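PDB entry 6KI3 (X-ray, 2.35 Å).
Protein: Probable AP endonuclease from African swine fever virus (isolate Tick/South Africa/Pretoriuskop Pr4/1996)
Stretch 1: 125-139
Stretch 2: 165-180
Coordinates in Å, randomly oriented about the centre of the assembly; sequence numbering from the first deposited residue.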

ATOM      1  N   GLU A 125       9.820  -9.585  16.814  1.00 51.31           N
ATOM      2  CA  GLU A 125      10.046  -8.471  17.718  1.00 50.24           C
ATOM      3  C   GLU A 125      10.571  -7.257  16.951  1.00 46.27           C
ATOM      4  O   GLU A 125      11.214  -7.401  15.908  1.00 47.20           O
ATOM      5  CB  GLU A 125      11.038  -8.867  18.809  1.00 51.55           C
ATOM      6  N   PRO A 126      10.306  -6.044  17.449  1.00 47.00           N
ATOM      7  CA  PRO A 126      10.804  -4.847  16.754  1.00 48.22           C
ATOM      8  C   PRO A 126      12.317  -4.775  16.692  1.00 48.94           C
ATOM      9  O   PRO A 126      12.860  -4.138  15.780  1.00 48.50           O
ATOM     10  CB  PRO A 126      10.218  -3.691  17.580  1.00 47.27           C
ATOM     11  CG  PRO A 126       9.076  -4.292  18.336  1.00 44.60           C
ATOM     12  CD  PRO A 126       9.488  -5.701  18.623  1.00 45.06           C
ATOM     13  N   GLU A 127      13.018  -5.406  17.638  1.00 50.98           N
ATOM     14  CA  GLU A 127      14.475  -5.429  17.590  1.00 49.51           C
ATOM     15  C   GLU A 127      14.968  -6.168  16.353  1.00 47.86           C
ATOM     16  O   GLU A 127      15.854  -5.685  15.637  1.00 50.23           O
ATOM     17  CB  GLU A 127      15.031  -6.070  18.862  1.00 52.65           C
ATOM     18  N   LEU A 128      14.398  -7.343  16.081  1.00 46.61           N
ATOM     19  CA  LEU A 128      14.769  -8.081  14.878  1.00 49.41           C
ATOM     20  C   LEU A 128      14.336  -7.347  13.615  1.00 51.63           C
ATOM     21  O   LEU A 128      14.975  -7.495  12.566  1.00 51.29           O
ATOM     22  CB  LEU A 128      14.163  -9.485  14.915  1.00 47.06           C
ATOM     23  N   ILE A 129      13.262  -6.556  13.694  1.00 50.14           N
ATOM     24  CA  ILE A 129      12.820  -5.778  12.538  1.00 48.66           C
ATOM     25  C   ILE A 129      13.865  -4.732  12.174  1.00 49.42           C
ATOM     26  O   ILE A 129      14.318  -4.653  11.025  1.00 48.84           O
ATOM     27  CB  ILE A 129      11.454  -5.126  12.817  1.00 44.07           C
ATOM     28  CG1 ILE A 129      10.356  -6.185  12.917  1.00 44.69           C
ATOM     29  CG2 ILE A 129      11.121  -4.112  11.733  1.00 42.90           C
ATOM     30  CD1 ILE A 129       9.885  -6.702  11.574  1.00 44.78           C
ATOM     31  N   VAL A 130      14.261  -3.911  13.150  1.00 46.84           N
ATOM     32  CA  VAL A 130      15.232  -2.854  12.888  1.00 48.54           C
ATOM     33  C   VAL A 130      16.594  -3.440  12.525  1.00 51.32           C
ATOM     34  O   VAL A 130      17.368  -2.815  11.789  1.00 54.28           O
ATOM     35  CB  VAL A 130      15.322  -1.907  14.101  1.00 49.81           C
ATOM     36  CG1 VAL A 130      16.242  -0.729  13.804  1.00 48.66           C
ATOM     37  CG2 VAL A 130      13.937  -1.412  14.489  1.00 47.90           C
ATOM     38  N   GLU A 131      16.908  -4.641  13.018  1.00 48.39           N
ATOM     39  CA  GLU A 131      18.167  -5.283  12.650  1.00 51.97           C
ATOM     40  C   GLU A 131      18.223  -5.564  11.155  1.00 52.57           C
ATOM     41  O   GLU A 131      19.176  -5.170  10.471  1.00 55.30           O
ATOM     42  CB  GLU A 131      18.351  -6.575  13.443  1.00 56.45           C
ATOM     43  CG  GLU A 131      19.538  -7.403  12.990  1.00 58.90           C
ATOM     44  CD  GLU A 131      19.701  -8.683  13.792  1.00 68.26           C
ATOM     45  OE1 GLU A 131      20.028  -8.600  14.994  1.00 67.18           O
ATOM     46  OE2 GLU A 131      19.488  -9.780  13.234  1.00 72.64           O
ATOM     47  N   GLY A 132      17.204  -6.245  10.626  1.00 51.38           N
ATOM     48  CA  GLY A 132      17.159  -6.497   9.197  1.00 50.58           C
ATOM     49  C   GLY A 132      17.080  -5.226   8.374  1.00 47.71           C
ATOM     50  O   GLY A 132      17.612  -5.168   7.261  1.00 47.65           O
ATOM     51  N   LEU A 133      16.423  -4.192   8.907  1.00 46.37           N
ATOM     52  CA  LEU A 133      16.345  -2.919   8.197  1.00 48.13           C
ATOM     53  C   LEU A 133      17.710  -2.251   8.102  1.00 48.94           C
ATOM     54  O   LEU A 133      18.037  -1.641   7.078  1.00 47.26           O
ATOM     55  CB  LEU A 133      15.347  -1.990   8.889  1.00 48.52           C
ATOM     56  CG  LEU A 133      13.864  -2.259   8.637  1.00 46.80           C
ATOM     57  CD1 LEU A 133      13.006  -1.217   9.339  1.00 44.73           C
ATOM     58  CD2 LEU A 133      13.575  -2.279   7.144  1.00 42.54           C
ATOM     59  N   LYS A 134      18.518  -2.353   9.160  1.00 50.22           N
ATOM     60  CA  LYS A 134      19.840  -1.735   9.147  1.00 52.11           C
ATOM     61  C   LYS A 134      20.744  -2.330   8.077  1.00 49.78           C
ATOM     62  O   LYS A 134      21.697  -1.668   7.650  1.00 50.63           O
ATOM     63  CB  LYS A 134      20.498  -1.871  10.522  1.00 48.18           C
ATOM     64  N   LYS A 135      20.466  -3.555   7.626  1.00 51.16           N
ATOM     65  CA  LYS A 135      21.253  -4.185   6.573  1.00 49.60           C
ATOM     66  C   LYS A 135      21.025  -3.562   5.203  1.00 52.73           C
ATOM     67  O   LYS A 135      21.568  -4.075   4.219  1.00 54.91           O
ATOM     68  CB  LYS A 135      20.936  -5.681   6.495  1.00 47.81           C
ATOM     69  CG  LYS A 135      20.999  -6.431   7.814  1.00 50.40           C
ATOM     70  CD  LYS A 135      20.748  -7.918   7.589  1.00 52.31           C
ATOM     71  CE  LYS A 135      20.301  -8.618   8.863  1.00 58.17           C
ATOM     72  NZ  LYS A 135      21.307  -8.501   9.952  1.00 59.95           N
ATOM     73  N   ILE A 136      20.248  -2.488   5.110  1.00 48.69           N
ATOM     74  CA  ILE A 136      19.849  -1.906   3.834  1.00 51.35           C
ATOM     75  C   ILE A 136      20.408  -0.493   3.750  1.00 49.25           C
ATOM     76  O   ILE A 136      20.123   0.346   4.615  1.00 50.61           O
ATOM     77  CB  ILE A 136      18.322  -1.897   3.666  1.00 50.00           C
ATOM     78  CG1 ILE A 136      17.775  -3.326   3.670  1.00 50.29           C
ATOM     79  CG2 ILE A 136      17.937  -1.177   2.389  1.00 45.92           C
ATOM     80  CD1 ILE A 136      16.269  -3.407   3.538  1.00 44.13           C
ATOM     81  N   LYS A 137      21.196  -0.233   2.714  1.00 46.77           N
ATOM     82  CA  LYS A 137      21.677   1.117   2.455  1.00 48.54           C
ATOM     83  C   LYS A 137      20.586   1.924   1.760  1.00 49.07           C
ATOM     84  O   LYS A 137      20.040   1.470   0.749  1.00 45.86           O
ATOM     85  CB  LYS A 137      22.937   1.087   1.595  1.00 49.91           C
ATOM     86  N   PRO A 138      20.241   3.104   2.269  1.00 48.01           N
ATOM     87  CA  PRO A 138      19.133   3.874   1.688  1.00 43.93           C
ATOM     88  C   PRO A 138      19.418   4.294   0.254  1.00 45.73           C
ATOM     89  O   PRO A 138      20.544   4.235  -0.244  1.00 50.92           O
ATOM     90  CB  PRO A 138      19.021   5.091   2.614  1.00 47.01           C
ATOM     91  CG  PRO A 138      19.659   4.654   3.897  1.00 48.13           C
ATOM     92  CD  PRO A 138      20.764   3.725   3.497  1.00 47.07           C
ATOM     93  N   VAL A 139      18.353   4.723  -0.420  1.00 45.56           N
ATOM     94  CA  VAL A 139      18.414   5.230  -1.787  1.00 43.70           C
ATOM     95  C   VAL A 139      17.667   6.555  -1.820  1.00 47.57           C
ATOM     96  O   VAL A 139      16.471   6.601  -1.509  1.00 44.19           O
ATOM     97  CB  VAL A 139      17.814   4.242  -2.801  1.00 40.98           C
ATOM     98  CG1 VAL A 139      17.671   4.901  -4.161  1.00 43.26           C
ATOM     99  CG2 VAL A 139      18.679   2.995  -2.902  1.00 41.17           C
ATOM    100  N   LYS A 165       3.892   2.423  17.712  1.00 39.89           N
ATOM    101  CA  LYS A 165       4.751   3.435  18.322  1.00 37.61           C
ATOM    102  C   LYS A 165       6.054   2.825  18.823  1.00 39.41           C
ATOM    103  O   LYS A 165       7.120   3.442  18.711  1.00 40.29           O
ATOM    104  CB  LYS A 165       4.014   4.136  19.462  1.00 37.02           C
ATOM    105  N   GLU A 166       5.989   1.625  19.340  1.00 37.93           N
ATOM    106  CA  GLU A 166       7.169   0.973  19.818  1.00 39.66           C
ATOM    107  C   GLU A 166       8.147   0.722  18.692  1.00 44.14           C
ATOM    108  O   GLU A 166       9.309   1.031  18.824  1.00 47.68           O
ATOM    109  CB  GLU A 166       6.806  -0.332  20.523  1.00 38.52           C
ATOM    110  CG  GLU A 166       7.990  -1.139  21.010  1.00 41.30           C
ATOM    111  CD  GLU A 166       7.688  -2.560  21.453  1.00 46.36           C
ATOM    112  OE1 GLU A 166       8.659  -3.287  21.579  1.00 49.01           O
ATOM    113  OE2 GLU A 166       6.539  -2.973  21.665  1.00 44.75           O
ATOM    114  N   LEU A 167       7.660   0.245  17.554  1.00 41.91           N
ATOM    115  CA  LEU A 167       8.528  -0.088  16.429  1.00 39.31           C
ATOM    116  C   LEU A 167       9.230   1.149  15.884  1.00 43.17           C
ATOM    117  O   LEU A 167      10.460   1.174  15.755  1.00 45.26           O
ATOM    118  CB  LEU A 167       7.717  -0.769  15.327  1.00 42.87           C
ATOM    119  CG  LEU A 167       8.414  -0.876  13.968  1.00 42.58           C
ATOM    120  CD1 LEU A 167       9.649  -1.759  14.063  1.00 39.79           C
ATOM    121  CD2 LEU A 167       7.457  -1.393  12.904  1.00 41.73           C
ATOM    122  N   PHE A 168       8.464   2.190  15.554  1.00 42.10           N
ATOM    123  CA  PHE A 168       9.046   3.349  14.892  1.00 42.51           C
ATOM    124  C   PHE A 168       9.928   4.177  15.816  1.00 45.39           C
ATOM    125  O   PHE A 168      10.790   4.913  15.326  1.00 45.62           O
ATOM    126  CB  PHE A 168       7.940   4.216  14.287  1.00 42.24           C
ATOM    127  CG  PHE A 168       7.542   3.799  12.900  1.00 42.27           C
ATOM    128  CD1 PHE A 168       6.630   2.776  12.701  1.00 37.68           C
ATOM    129  CD2 PHE A 168       8.091   4.425  11.794  1.00 40.57           C
ATOM    130  CE1 PHE A 168       6.269   2.389  11.424  1.00 38.35           C
ATOM    131  CE2 PHE A 168       7.734   4.043  10.514  1.00 39.36           C
ATOM    132  CZ  PHE A 168       6.823   3.024  10.329  1.00 40.09           C
ATOM    133  N   LEU A 169       9.735   4.087  17.135  1.00 47.68           N
ATOM    134  CA  LEU A 169      10.651   4.769  18.044  1.00 48.34           C
ATOM    135  C   LEU A 169      11.999   4.066  18.081  1.00 48.66           C
ATOM    136  O   LEU A 169      13.049   4.720  18.094  1.00 49.10           O
ATOM    137  CB  LEU A 169      10.049   4.858  19.445  1.00 48.80           C
ATOM    138  CG  LEU A 169      10.853   5.714  20.428  1.00 51.09           C
ATOM    139  CD1 LEU A 169      10.005   6.849  20.982  1.00 52.20           C
ATOM    140  CD2 LEU A 169      11.414   4.857  21.551  1.00 49.69           C
ATOM    141  N   ARG A 170      11.990   2.732  18.094  1.00 48.70           N
ATOM    142  CA  ARG A 170      13.230   1.985  17.934  1.00 50.31           C
ATOM    143  C   ARG A 170      13.869   2.268  16.581  1.00 52.94           C
ATOM    144  O   ARG A 170      15.095   2.195  16.443  1.00 49.67           O
ATOM    145  CB  ARG A 170      12.959   0.490  18.103  1.00 46.38           C
ATOM    146  CG  ARG A 170      14.205  -0.356  18.250  1.00 47.78           C
ATOM    147  CD  ARG A 170      13.853  -1.774  18.657  1.00 53.63           C
ATOM    148  NE  ARG A 170      15.043  -2.550  18.986  1.00 58.56           N
ATOM    149  CZ  ARG A 170      15.590  -2.601  20.195  1.00 60.89           C
ATOM    150  NH1 ARG A 170      15.055  -1.915  21.196  1.00 58.33           N
ATOM    151  NH2 ARG A 170      16.674  -3.336  20.405  1.00 65.73           N
ATOM    152  N   ILE A 171      13.055   2.596  15.575  1.00 51.67           N
ATOM    153  CA  ILE A 171      13.589   3.017  14.284  1.00 51.00           C
ATOM    154  C   ILE A 171      14.276   4.371  14.411  1.00 51.93           C
ATOM    155  O   ILE A 171      15.398   4.566  13.930  1.00 53.39           O
ATOM    156  CB  ILE A 171      12.470   3.050  13.226  1.00 44.92           C
ATOM    157  CG1 ILE A 171      12.077   1.630  12.811  1.00 46.68           C
ATOM    158  CG2 ILE A 171      12.891   3.875  12.017  1.00 44.80           C
ATOM    159  CD1 ILE A 171      11.015   1.582  11.732  1.00 40.80           C
ATOM    160  N   ARG A 172      13.613   5.327  15.069  1.00 51.65           N
ATOM    161  CA  ARG A 172      14.162   6.674  15.170  1.00 52.43           C
ATOM    162  C   ARG A 172      15.400   6.719  16.057  1.00 54.66           C
ATOM    163  O   ARG A 172      16.323   7.498  15.791  1.00 57.13           O
ATOM    164  CB  ARG A 172      13.099   7.638  15.694  1.00 49.34           C
ATOM    165  CG  ARG A 172      13.435   9.104  15.482  1.00 52.59           C
ATOM    166  CD  ARG A 172      12.470   9.997  16.240  1.00 53.71           C
ATOM    167  NE  ARG A 172      12.478   9.701  17.669  1.00 56.90           N
ATOM    168  CZ  ARG A 172      11.707  10.306  18.564  1.00 56.91           C
ATOM    169  NH1 ARG A 172      10.856  11.249  18.182  1.00 54.78           N
ATOM    170  NH2 ARG A 172      11.785   9.968  19.843  1.00 60.59           N
ATOM    171  N   ASN A 173      15.439   5.901  17.114  1.00 54.27           N
ATOM    172  CA  ASN A 173      16.632   5.847  17.953  1.00 56.50           C
ATOM    173  C   ASN A 173      17.814   5.249  17.203  1.00 57.79           C
ATOM    174  O   ASN A 173      18.961   5.644  17.439  1.00 61.32           O
ATOM    175  CB  ASN A 173      16.350   5.046  19.224  1.00 54.92           C
ATOM    176  CG  ASN A 173      15.298   5.695  20.102  1.00 52.56           C
ATOM    177  OD1 ASN A 173      15.091   6.908  20.051  1.00 50.99           O
ATOM    178  ND2 ASN A 173      14.630   4.889  20.917  1.00 47.97           N
ATOM    179  N   THR A 174      17.558   4.300  16.300  1.00 56.92           N
ATOM    180  CA  THR A 174      18.616   3.731  15.474  1.00 56.96           C
ATOM    181  C   THR A 174      19.064   4.682  14.370  1.00 56.45           C
ATOM    182  O   THR A 174      20.077   4.411  13.717  1.00 59.46           O
ATOM    183  CB  THR A 174      18.143   2.404  14.872  1.00 56.14           C
ATOM    184  OG1 THR A 174      17.344   1.704  15.833  1.00 55.92           O
ATOM    185  CG2 THR A 174      19.330   1.526  14.495  1.00 56.75           C
ATOM    186  N   ARG A 175      18.341   5.783  14.160  1.00 55.26           N
ATOM    187  CA  ARG A 175      18.679   6.792  13.155  1.00 57.24           C
ATOM    188  C   ARG A 175      18.765   6.170  11.759  1.00 60.76           C
ATOM    189  O   ARG A 175      19.791   6.229  11.079  1.00 66.08           O
ATOM    190  CB  ARG A 175      19.978   7.520  13.522  1.00 56.70           C
ATOM    191  N   LEU A 176      17.658   5.560  11.346  1.00 58.91           N
ATOM    192  CA  LEU A 176      17.520   4.988  10.013  1.00 52.86           C
ATOM    193  C   LEU A 176      16.564   5.862   9.215  1.00 54.67           C
ATOM    194  O   LEU A 176      15.398   6.018   9.595  1.00 57.12           O
ATOM    195  CB  LEU A 176      17.016   3.547  10.078  1.00 54.61           C
ATOM    196  CG  LEU A 176      18.083   2.511  10.447  1.00 59.98           C
ATOM    197  CD1 LEU A 176      17.562   1.086  10.253  1.00 55.83           C
ATOM    198  CD2 LEU A 176      19.368   2.738   9.645  1.00 65.61           C
ATOM    199  N   LYS A 177      17.055   6.424   8.118  1.00 52.42           N
ATOM    200  CA  LYS A 177      16.297   7.394   7.346  1.00 53.48           C
ATOM    201  C   LYS A 177      15.443   6.713   6.283  1.00 48.30           C
ATOM    202  O   LYS A 177      15.638   5.542   5.943  1.00 43.68           O
ATOM    203  CB  LYS A 177      17.237   8.408   6.689  1.00 55.53           C
ATOM    204  N   GLN A 178      14.539   7.482   5.718  1.00 50.17           N
ATOM    205  CA  GLN A 178      13.683   7.030   4.648  1.00 44.42           C
ATOM    206  C   GLN A 178      12.828   5.814   4.915  1.00 41.52           C
ATOM    207  O   GLN A 178      12.727   4.939   4.095  1.00 38.15           O
ATOM    208  CB  GLN A 178      14.518   6.846   3.397  1.00 44.48           C
ATOM    209  CG  GLN A 178      15.465   7.993   3.201  1.00 42.07           C
ATOM    210  CD  GLN A 178      15.638   8.348   1.770  1.00 45.82           C
ATOM    211  OE1 GLN A 178      15.273   9.426   1.354  1.00 46.93           O
ATOM    212  NE2 GLN A 178      16.182   7.452   1.008  1.00 47.70           N
ATOM    213  N   ILE A 179      12.237   5.787   6.090  1.00 39.86           N
ATOM    214  CA  ILE A 179      11.345   4.709   6.495  1.00 36.51           C
ATOM    215  C   ILE A 179       9.947   5.290   6.653  1.00 35.57           C
ATOM    216  O   ILE A 179       9.777   6.358   7.253  1.00 39.00           O
ATOM    217  CB  ILE A 179      11.820   4.041   7.797  1.00 39.98           C
ATOM    218  CG1 ILE A 179      13.241   3.504   7.628  1.00 42.98           C
ATOM    219  CG2 ILE A 179      10.872   2.921   8.200  1.00 37.37           C
ATOM    220  CD1 ILE A 179      13.344   2.338   6.666  1.00 38.33           C
ATOM    221  N   GLY A 180       8.954   4.595   6.099  1.00 36.66           N
ATOM    222  CA  GLY A 180       7.575   5.025   6.185  1.00 32.67           C
ATOM    223  C   GLY A 180       6.682   3.908   6.696  1.00 33.54           C
ATOM    224  O   GLY A 180       7.137   2.796   6.972  1.00 30.81           O
TER

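At the centre of the contact lies Val130, a knob in a hole formed by Leu167, Ile171, Arg170 and Thr174 on the neighbouring helix. The two helices run in the same general direction, their axes 42° apart and 9.5 Å at closest approach, and a short, branched valine suits such a gap: it fills the hole without a long chain to accommodate. Its two methyls reach different neighbours. CG2 of Val130 lies 3.9 Å from CG1 of Ile171 and 3.9 Å from CG of Arg170, while CG1 of Val130 packs 3.4 Å from OG1 of Thr174. That hydroxyl can tolerate apolar company because it is occupied within its own helix, where OG1 of Thr174 donates a very short 2.4 Å hydrogen bond to O of Arg170.

The apolar packing continues toward both ends of the first helix. Leu167 starts sideways from its backbone, but its t, p conformation brings CD1 to the interface, 3.6 Å from CG2 of Ile129 and 4.1 Å from CB of Pro126. Proline is well placed in this first turn of the helix, where its missing amide hydrogen costs no helical bond, and its compact ring turns toward the partner helix. One and two turns further along, Val130 and Leu133 continue the buried face. CD1 of Leu133 meets CD1 of Ile171 at 4.2 Å and, more loosely, CD1 of Ile179 at 4.5 Å.

The second helix closes in a Schellman motif, with Arg175 at positive phi, and the chain beyond it returns Leu176 to the contact. CD1 of Leu176 lies 4.0 Å from CB of Leu133 and 3.7 Å from the backbone N of Lys134, so this leucine covers the last part of the first helix. The amide it touches is already bonded, N of Lys134 to O of Val130 at 2.9 Å.

Toward solvent, longer side chains take over. Arg170 lays its chain along the first helix, with CD 3.9 Å from O of Pro126 and the guanidinium nitrogen NE 3.2 Å from CA of Glu127; these are packing contacts. Its CG, which lies against CG2 of Val130, lets a charged residue cover an apolar neighbour at an exposed edge. Glu166 starts sideways, but its end comes nearer, its OE1 3.4 Å from CG of Pro126, with that oxygen hydrogen-bonded elsewhere in the structure.

At the far end, one hydrogen bond joins the stretches: NE2 of Gln178 donates to O of Val139 over 2.7 Å. Glutamine suits this place because its amide can reach a backbone carbonyl, while NE2 of Gln178 also lies 4.0 Å from CB of Pro138.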